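Long-range contacts in ficolin-3 (Homo sapiens, PDB 2J5Z), which binds galactose through its calcium-carrying fibrinogen-like recognition domain and probably acts as a lectin that recognises sugars in innate immunity: residues Val54-Gln59 with Arg214-Met219; Tyr181-Asn186 with Ile201-Gly206; Ala194-Tyr199 with Gly210-Arg215. All blocks are in the same frame, centred on the assembly; numbering follows the deposited sequence. Where two conformers were deposited one is given.

Overall arrangement
Contact 1 is core: residues 54-59 and 214-219 lie on neighbouring strands of the antiparallel sheet of the fibrinogen-like domain, held by a ladder of backbone bonds. Contact 2, also buried, joins two loop segments through a single backbone bridge and one tyrosine-aspartate bond, and reaches the galactose through Tyr181. Contact 3 lies at the surface, its centre about 18 Å from the centre of the chain, with no hydrogen bond between its segments; it also meets the sugar, through Tyr199. Gln56 and Arg58 of contact 1 reach Asn186 and Leu185 of contact 2, Asp202 of contact 2 takes the backbone N-H of Gly210 in contact 3, and contacts 1 and 3 share Arg214 and Arg215.

Contact 1: Val54-Gln59 with Arg214-Met219; sequences VFQRRQ and RRVRMM
A classic beta bulge interrupts the antiparallel pairing of strands 52-58 and 215-220, neighbours in the sheet of the fibrinogen-like domain. Phe55 and Gln56 both face Met218: Met218 O takes the N-H of Phe55 at 2.9 Å, nearly along its C=O axis, and a weak bond from Gln56 N. Beyond the bulge the ladder is regular, Arg58 N reaching Val216 O at 2.9 Å, almost straight (171°). With CG in the crowded position between backbone N and carbonyl carbon (chi1 66°), the Phe55 ring receives Met218 CB over one face, 3.9 Å from its centroid, while Met218 SD stands obliquely at 5.0 Å from the same centroid, a Met-aromatic contact. Gln56 OE1 is buried beside Val216 CG1 without a polar partner, whereas its NE2 is bonded to Asn186. On the face bearing Val54, Arg57 and Arg217 run side by side, their guanidinium planes nearly coplanar. Arg57 NE is hydrogen-bonded to Ser81 O and its NH1 salt-bridged to Glu80 of a second subunit; Arg217 pairs with Asp44 through NH2 and Glu104 through NE, which probably offsets the like charges. One water accepts from both arginines, 2.9 Å from Arg57 NH1 and 2.8 Å from Arg217 NH1.

Contact 2: Tyr181-Asn186 with Ile201-Gly206; sequences YRSNLN and IDWASG. With GAL (beta-D-galactopyranose), chain E.
Residues 181-186 and 201-206 run antiparallel without forming regular strands, bridged once, at Ser183 and Trp203. Ala204 N gives a straight bond (168°) to Arg182 O at 2.7 Å, nearly along the C=O axis, and Asn184 N reaches Asp202 O at 3.1 Å in the carbonyl plane. Tyr181 carries the polar side-chain link: its hydroxyl donates to the anti lone pair of Asp202 OD2 at 2.6 Å, OD2 lying at the ring's edge, near its plane, with the carboxylate turned 40° from it. The same oxygen also accepts from the backbone N-H groups of Gly200 and Gly210, so three donors grip it and probably stabilise its negative charge. Galactose O3 lies over one face of the Tyr181 ring, and Asn184 CB covers the opposite face, 3.4 Å above its centre. The bond to Asp202 probably helps to hold this ring, one wall of the sugar pocket, where Cys180 N also binds the galactose. Ala204 CB rests over one face of the Arg182 guanidinium, whose NH2 is bonded to Asp143 O. Ser183 CB touches Trp203 CE3 at 3.5 Å. Leu185 and Trp203 pack onto strand 101-106, Trp203 also meets strand 112-122, and Leu185 and Ile201 rest on Val216 of strand 215-220.

Contact 3: Ala194-Tyr199 with Gly210-Arg215; sequences AAAHKY and GHPYRR. With GAL (beta-D-galactopyranose), chain E.
The Tyr199 ring has Lys198 CG over the centre of one face, 4.0 Å above its plane, and meets the galactose obliquely, with its CE1 at 3.1 Å from sugar C4. Its CG is anti to the carbonyl carbon (chi1 -53°), and its hydroxyl end extends along the sugar toward C6, OH coming to 3.5 Å from galactose O6. The His197 ring carries Ala195 O over the centre of one face, 3.8 Å above it, while its NE2 is hydrogen-bonded to Tyr189 O. Both segments are irregular loops of the fibrinogen-like domain, between helix 167-171 and strand 215-220, and Tyr199 lines the galactose pocket together with Tyr181, which its side chain touches. Between the segments the contact is small, with no hydrogen bond: carbonyl oxygens face Gly210 CA, and one pair of apolar side chains meets. Gly210 CA lies 3.3 Å from Lys198 O in a CA-H...O contact. Farther along, the CB of Ala196 points toward residues 210-215 and touches Pro212 at CD, 3.8 Å away, and at CG, 3.9 Å away. Pro212 O accepts from Arg207 NH2, and the next residue, Tyr213, pairs through its backbone with Ile201.

Contact 1: Val54-Gln59 with Arg214-Met219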
# COMPACT_ATOMS: atom_id res chain seq x y z
N VAL A 54 5.69 -13.30 4.47
CA VAL A 54 6.55 -12.96 3.36
C VAL A 54 7.70 -12.11 3.86
O VAL A 54 7.47 -10.99 4.34
CB VAL A 54 5.79 -12.20 2.27
CG1 VAL A 54 6.72 -11.86 1.07
CG2 VAL A 54 4.55 -13.01 1.82
N PHE A 55 8.92 -12.62 3.75
CA PHE A 55 10.05 -11.89 4.33
C PHE A 55 10.98 -11.24 3.30
O PHE A 55 11.88 -10.49 3.66
CB PHE A 55 10.86 -12.76 5.33
CG PHE A 55 11.59 -13.94 4.70
CD1 PHE A 55 12.90 -13.81 4.24
CD2 PHE A 55 10.99 -15.20 4.66
CE1 PHE A 55 13.58 -14.91 3.68
CE2 PHE A 55 11.66 -16.30 4.12
CZ PHE A 55 12.97 -16.16 3.64
N GLN A 56 10.78 -11.57 2.02
CA GLN A 56 11.56 -10.96 0.93
C GLN A 56 10.67 -10.82 -0.29
O GLN A 56 9.85 -11.69 -0.56
CB GLN A 56 12.79 -11.80 0.59
CG GLN A 56 13.79 -11.12 -0.37
CD GLN A 56 13.67 -11.57 -1.83
OE1 GLN A 56 12.62 -12.01 -2.29
NE2 GLN A 56 14.76 -11.43 -2.57
N ARG A 57 10.81 -9.72 -1.02
CA ARG A 57 10.00 -9.52 -2.20
C ARG A 57 10.78 -8.66 -3.17
O ARG A 57 11.33 -7.63 -2.78
CB ARG A 57 8.67 -8.87 -1.80
CG ARG A 57 7.64 -8.74 -2.89
CD ARG A 57 6.25 -8.50 -2.26
NE ARG A 57 6.11 -7.16 -1.71
CZ ARG A 57 5.00 -6.70 -1.14
NH1 ARG A 57 3.94 -7.48 -1.04
NH2 ARG A 57 4.95 -5.46 -0.67
N ARG A 58 10.85 -9.11 -4.43
CA ARG A 58 11.42 -8.33 -5.55
C ARG A 58 10.32 -8.15 -6.60
O ARG A 58 9.56 -9.07 -6.85
CB ARG A 58 12.57 -9.10 -6.20
CG ARG A 58 13.72 -9.46 -5.27
CD ARG A 58 14.26 -8.27 -4.49
NE ARG A 58 15.06 -7.33 -5.28
CZ ARG A 58 16.31 -7.53 -5.70
NH1 ARG A 58 16.94 -8.69 -5.47
NH2 ARG A 58 16.94 -6.57 -6.39
N GLN A 59 10.24 -6.97 -7.21
CA GLN A 59 9.09 -6.62 -8.06
C GLN A 59 9.39 -5.64 -9.20
O GLN A 59 8.81 -5.75 -10.27
CB GLN A 59 7.97 -5.99 -7.22
CG GLN A 59 7.55 -6.76 -6.00
CD GLN A 59 6.21 -6.32 -5.48
OE1 GLN A 59 5.39 -7.15 -5.07
NE2 GLN A 59 5.96 -5.02 -5.50
N ARG A 214 11.65 -11.57 -12.95
CA ARG A 214 10.98 -10.28 -12.84
C ARG A 214 10.44 -10.03 -11.43
O ARG A 214 10.50 -8.91 -10.91
CB ARG A 214 9.83 -10.22 -13.86
CG ARG A 214 8.88 -9.04 -13.71
CD ARG A 214 7.84 -9.02 -14.83
NE ARG A 214 8.40 -8.53 -16.09
CZ ARG A 214 7.80 -8.66 -17.27
NH1 ARG A 214 6.62 -9.27 -17.36
NH2 ARG A 214 8.38 -8.18 -18.37
N ARG A 215 9.92 -11.09 -10.81
CA ARG A 215 9.33 -11.01 -9.47
C ARG A 215 9.73 -12.22 -8.65
O ARG A 215 9.69 -13.35 -9.14
CB ARG A 215 7.81 -10.95 -9.55
CG ARG A 215 7.25 -9.78 -10.38
CD ARG A 215 5.74 -9.88 -10.52
NE ARG A 215 5.09 -9.86 -9.21
CZ ARG A 215 4.56 -8.78 -8.65
NH1 ARG A 215 4.61 -7.61 -9.28
NH2 ARG A 215 3.99 -8.86 -7.46
N VAL A 216 10.09 -12.00 -7.39
CA VAL A 216 10.43 -13.10 -6.50
C VAL A 216 9.78 -12.85 -5.14
O VAL A 216 9.65 -11.70 -4.74
CB VAL A 216 11.97 -13.15 -6.28
CG1 VAL A 216 12.34 -14.22 -5.26
CG2 VAL A 216 12.70 -13.39 -7.62
N ARG A 217 9.38 -13.90 -4.44
CA ARG A 217 9.01 -13.76 -3.03
C ARG A 217 9.58 -14.92 -2.26
O ARG A 217 9.68 -16.02 -2.81
CB ARG A 217 7.49 -13.74 -2.81
CG ARG A 217 6.74 -12.62 -3.53
CD ARG A 217 5.34 -12.46 -2.95
NE ARG A 217 4.49 -13.64 -3.11
CZ ARG A 217 3.30 -13.75 -2.54
NH1 ARG A 217 2.84 -12.76 -1.80
NH2 ARG A 217 2.55 -14.83 -2.72
N MET A 218 9.97 -14.69 -1.00
CA MET A 218 10.34 -15.79 -0.10
C MET A 218 9.44 -15.73 1.12
O MET A 218 9.27 -14.65 1.71
CB MET A 218 11.81 -15.69 0.32
CG MET A 218 12.80 -15.53 -0.85
SD MET A 218 14.53 -15.34 -0.31
CE MET A 218 14.94 -17.00 0.21
N MET A 219 8.88 -16.86 1.53
CA MET A 219 7.84 -16.82 2.54
C MET A 219 7.87 -18.04 3.45
O MET A 219 8.31 -19.11 3.03
CB MET A 219 6.47 -16.67 1.86
CG MET A 219 6.23 -17.63 0.71
SD MET A 219 5.17 -16.98 -0.64
CE MET A 219 3.65 -16.84 0.23
O HOH W 1 3.30 -10.00 -2.24

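Contact 2: Tyr181-Asn186 with Ile201-Gly206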
# COMPACT_ATOMS: atom_id res chain seq x y z
N TYR A 181 27.29 -19.25 -5.88
CA TYR A 181 25.86 -19.54 -5.70
C TYR A 181 25.14 -20.45 -6.70
O TYR A 181 25.54 -20.58 -7.87
CB TYR A 181 25.06 -18.23 -5.57
CG TYR A 181 24.86 -17.44 -6.86
CD1 TYR A 181 23.85 -17.77 -7.76
CD2 TYR A 181 25.65 -16.33 -7.15
CE1 TYR A 181 23.64 -17.04 -8.92
CE2 TYR A 181 25.45 -15.58 -8.31
CZ TYR A 181 24.45 -15.95 -9.19
OH TYR A 181 24.22 -15.22 -10.35
N ARG A 182 24.06 -21.07 -6.23
CA ARG A 182 23.03 -21.66 -7.09
C ARG A 182 21.80 -20.75 -7.09
O ARG A 182 20.97 -20.84 -7.99
CB ARG A 182 22.62 -23.05 -6.60
CG ARG A 182 23.76 -24.03 -6.40
CD ARG A 182 23.71 -25.19 -7.37
NE ARG A 182 22.38 -25.76 -7.51
CZ ARG A 182 21.90 -26.23 -8.65
NH1 ARG A 182 22.65 -26.19 -9.75
NH2 ARG A 182 20.68 -26.73 -8.71
N SER A 183 21.67 -19.92 -6.06
CA SER A 183 20.58 -18.91 -6.00
C SER A 183 21.11 -17.57 -5.49
O SER A 183 22.06 -17.51 -4.71
CB SER A 183 19.42 -19.39 -5.12
OG SER A 183 19.88 -19.80 -3.84
N ASN A 184 20.47 -16.49 -5.92
CA ASN A 184 20.99 -15.15 -5.66
C ASN A 184 19.83 -14.15 -5.71
O ASN A 184 19.86 -13.17 -6.46
CB ASN A 184 22.01 -14.80 -6.76
CG ASN A 184 22.77 -13.54 -6.47
OD1 ASN A 184 23.22 -13.30 -5.33
ND2 ASN A 184 22.98 -12.72 -7.53
N LEU A 185 18.81 -14.40 -4.91
CA LEU A 185 17.54 -13.68 -5.02
C LEU A 185 17.59 -12.24 -4.50
O LEU A 185 16.65 -11.49 -4.72
CB LEU A 185 16.40 -14.44 -4.36
CG LEU A 185 16.11 -15.84 -4.91
CD1 LEU A 185 14.93 -16.46 -4.17
CD2 LEU A 185 15.87 -15.86 -6.45
N ASN A 186 18.67 -11.89 -3.81
CA ASN A 186 18.89 -10.52 -3.35
C ASN A 186 19.88 -9.84 -4.29
O ASN A 186 20.54 -8.86 -3.93
CB ASN A 186 19.43 -10.48 -1.92
CG ASN A 186 18.41 -10.93 -0.89
OD1 ASN A 186 17.20 -10.85 -1.13
ND2 ASN A 186 18.89 -11.39 0.26
N ILE A 201 19.18 -11.83 -10.32
CA ILE A 201 18.21 -12.52 -9.46
C ILE A 201 17.97 -13.90 -10.08
O ILE A 201 17.03 -14.09 -10.87
CB ILE A 201 16.92 -11.69 -9.28
CG1 ILE A 201 17.27 -10.34 -8.66
CG2 ILE A 201 15.90 -12.44 -8.43
CD1 ILE A 201 16.15 -9.30 -8.67
N ASP A 202 18.86 -14.83 -9.74
CA ASP A 202 19.02 -16.09 -10.45
C ASP A 202 18.66 -17.31 -9.60
O ASP A 202 18.83 -17.29 -8.38
CB ASP A 202 20.48 -16.26 -10.90
CG ASP A 202 20.95 -15.16 -11.84
OD1 ASP A 202 20.11 -14.47 -12.44
OD2 ASP A 202 22.19 -15.00 -11.97
N TRP A 203 18.15 -18.35 -10.25
CA TRP A 203 17.84 -19.64 -9.61
C TRP A 203 18.36 -20.72 -10.57
O TRP A 203 17.70 -21.02 -11.57
CB TRP A 203 16.32 -19.78 -9.41
CG TRP A 203 15.87 -20.91 -8.48
CD1 TRP A 203 15.42 -22.14 -8.86
CD2 TRP A 203 15.79 -20.88 -7.04
NE1 TRP A 203 15.08 -22.89 -7.74
CE2 TRP A 203 15.31 -22.14 -6.62
CE3 TRP A 203 16.11 -19.92 -6.07
CZ2 TRP A 203 15.12 -22.45 -5.28
CZ3 TRP A 203 15.92 -20.23 -4.74
CH2 TRP A 203 15.43 -21.49 -4.35
N ALA A 204 19.53 -21.27 -10.28
CA ALA A 204 20.26 -22.12 -11.25
C ALA A 204 19.41 -23.22 -11.87
O ALA A 204 19.53 -23.50 -13.07
CB ALA A 204 21.52 -22.70 -10.62
N SER A 205 18.58 -23.86 -11.05
CA SER A 205 17.83 -25.02 -11.49
C SER A 205 16.56 -24.65 -12.26
O SER A 205 15.87 -25.52 -12.79
CB SER A 205 17.48 -25.91 -10.30
OG SER A 205 16.55 -25.26 -9.45
N GLY A 206 16.25 -23.36 -12.28
CA GLY A 206 15.13 -22.85 -13.06
C GLY A 206 15.62 -22.36 -14.40
O GLY A 206 15.72 -23.14 -15.34
C1 GAL E . 29.03 -20.02 -9.14
C2 GAL E . 27.58 -19.69 -9.47
C3 GAL E . 27.51 -18.52 -10.45
C4 GAL E . 28.51 -17.40 -10.14
C5 GAL E . 29.85 -17.91 -9.65
C6 GAL E . 30.72 -16.76 -9.16
O1 GAL E . 29.09 -21.10 -8.19
O2 GAL E . 26.94 -20.83 -10.06
O3 GAL E . 26.18 -17.99 -10.42
O4 GAL E . 27.96 -16.52 -9.16
O5 GAL E . 29.61 -18.84 -8.60
O6 GAL E . 32.05 -16.92 -9.67

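Contact 3: Ala194-Tyr199 with Gly210-Arg215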
# COMPACT_ATOMS: atom_id res chain seq x y z
N ALA A 194 17.79 -8.31 -21.83
CA ALA A 194 18.74 -7.40 -22.46
C ALA A 194 19.58 -6.67 -21.41
O ALA A 194 20.80 -6.57 -21.53
CB ALA A 194 18.01 -6.41 -23.34
N ALA A 195 18.90 -6.19 -20.37
CA ALA A 195 19.54 -5.38 -19.33
C ALA A 195 20.18 -6.23 -18.23
O ALA A 195 20.83 -5.70 -17.32
CB ALA A 195 18.53 -4.40 -18.73
N ALA A 196 20.03 -7.55 -18.34
CA ALA A 196 20.52 -8.48 -17.33
C ALA A 196 22.03 -8.40 -17.08
O ALA A 196 22.83 -8.16 -17.99
CB ALA A 196 20.11 -9.90 -17.67
N HIS A 197 22.39 -8.62 -15.83
CA HIS A 197 23.77 -8.56 -15.41
C HIS A 197 24.34 -9.98 -15.52
O HIS A 197 23.59 -10.92 -15.74
CB HIS A 197 23.82 -8.01 -13.99
CG HIS A 197 22.87 -6.88 -13.77
ND1 HIS A 197 23.26 -5.56 -13.81
CD2 HIS A 197 21.53 -6.86 -13.57
CE1 HIS A 197 22.21 -4.78 -13.61
NE2 HIS A 197 21.15 -5.55 -13.47
N LYS A 198 25.66 -10.10 -15.42
CA LYS A 198 26.32 -11.40 -15.42
C LYS A 198 25.70 -12.23 -14.30
O LYS A 198 25.29 -13.38 -14.50
CB LYS A 198 27.82 -11.19 -15.16
CG LYS A 198 28.72 -12.40 -15.41
CD LYS A 198 30.17 -12.04 -15.06
CE LYS A 198 31.14 -13.17 -15.38
NZ LYS A 198 32.55 -12.83 -14.99
N TYR A 199 25.62 -11.62 -13.12
CA TYR A 199 24.99 -12.23 -11.96
C TYR A 199 23.79 -11.38 -11.56
O TYR A 199 23.94 -10.20 -11.26
CB TYR A 199 25.97 -12.27 -10.80
CG TYR A 199 27.28 -12.93 -11.16
CD1 TYR A 199 27.32 -14.25 -11.55
CD2 TYR A 199 28.48 -12.21 -11.12
CE1 TYR A 199 28.51 -14.86 -11.89
CE2 TYR A 199 29.69 -12.82 -11.45
CZ TYR A 199 29.69 -14.14 -11.84
OH TYR A 199 30.87 -14.77 -12.17
N GLY A 210 22.70 -15.92 -14.73
CA GLY A 210 22.74 -14.93 -15.81
C GLY A 210 21.41 -14.74 -16.52
O GLY A 210 21.30 -13.97 -17.47
N HIS A 211 20.39 -15.46 -16.07
CA HIS A 211 19.06 -15.37 -16.66
C HIS A 211 17.97 -15.19 -15.59
O HIS A 211 17.37 -16.16 -15.11
CB HIS A 211 18.79 -16.59 -17.55
CG HIS A 211 19.91 -16.88 -18.51
ND1 HIS A 211 20.24 -16.03 -19.55
CD2 HIS A 211 20.77 -17.91 -18.59
CE1 HIS A 211 21.26 -16.53 -20.22
NE2 HIS A 211 21.61 -17.67 -19.66
N PRO A 212 17.70 -13.92 -15.24
CA PRO A 212 16.97 -13.53 -14.03
C PRO A 212 15.45 -13.53 -14.09
O PRO A 212 14.84 -13.74 -15.15
CB PRO A 212 17.47 -12.10 -13.81
CG PRO A 212 17.61 -11.58 -15.22
CD PRO A 212 18.11 -12.75 -16.04
N TYR A 213 14.84 -13.27 -12.94
CA TYR A 213 13.40 -13.23 -12.78
C TYR A 213 12.90 -11.80 -12.57
O TYR A 213 13.64 -10.95 -12.07
CB TYR A 213 12.99 -14.10 -11.58
CG TYR A 213 13.32 -15.56 -11.80
CD1 TYR A 213 12.38 -16.41 -12.38
CD2 TYR A 213 14.57 -16.08 -11.48
CE1 TYR A 213 12.68 -17.76 -12.59
CE2 TYR A 213 14.88 -17.42 -11.70
CZ TYR A 213 13.93 -18.24 -12.26
OH TYR A 213 14.23 -19.57 -12.48
N ARG A 214 11.65 -11.57 -12.95
CA ARG A 214 10.98 -10.28 -12.84
C ARG A 214 10.44 -10.03 -11.43
O ARG A 214 10.50 -8.91 -10.91
CB ARG A 214 9.83 -10.22 -13.86
CG ARG A 214 8.88 -9.04 -13.71
CD ARG A 214 7.84 -9.02 -14.83
NE ARG A 214 8.40 -8.53 -16.09
CZ ARG A 214 7.80 -8.66 -17.27
NH1 ARG A 214 6.62 -9.27 -17.36
NH2 ARG A 214 8.38 -8.18 -18.37
N ARG A 215 9.92 -11.09 -10.81
CA ARG A 215 9.33 -11.01 -9.47
C ARG A 215 9.73 -12.22 -8.65
O ARG A 215 9.69 -13.35 -9.14
CB ARG A 215 7.81 -10.95 -9.55
CG ARG A 215 7.25 -9.78 -10.38
CD ARG A 215 5.74 -9.88 -10.52
NE ARG A 215 5.09 -9.86 -9.21
CZ ARG A 215 4.56 -8.78 -8.65
NH1 ARG A 215 4.61 -7.61 -9.28
NH2 ARG A 215 3.99 -8.86 -7.46
C1 GAL E . 29.03 -20.02 -9.14
C2 GAL E . 27.58 -19.69 -9.47
C3 GAL E . 27.51 -18.52 -10.45
C4 GAL E . 28.51 -17.40 -10.14
C5 GAL E . 29.85 -17.91 -9.65
C6 GAL E . 30.72 -16.76 -9.16
O1 GAL E . 29.09 -21.10 -8.19
O2 GAL E . 26.94 -20.83 -10.06
O3 GAL E . 26.18 -17.99 -10.42
O4 GAL E . 27.96 -16.52 -9.16
O5 GAL E . 29.61 -18.84 -8.60
O6 GAL E . 32.05 -16.92 -9.67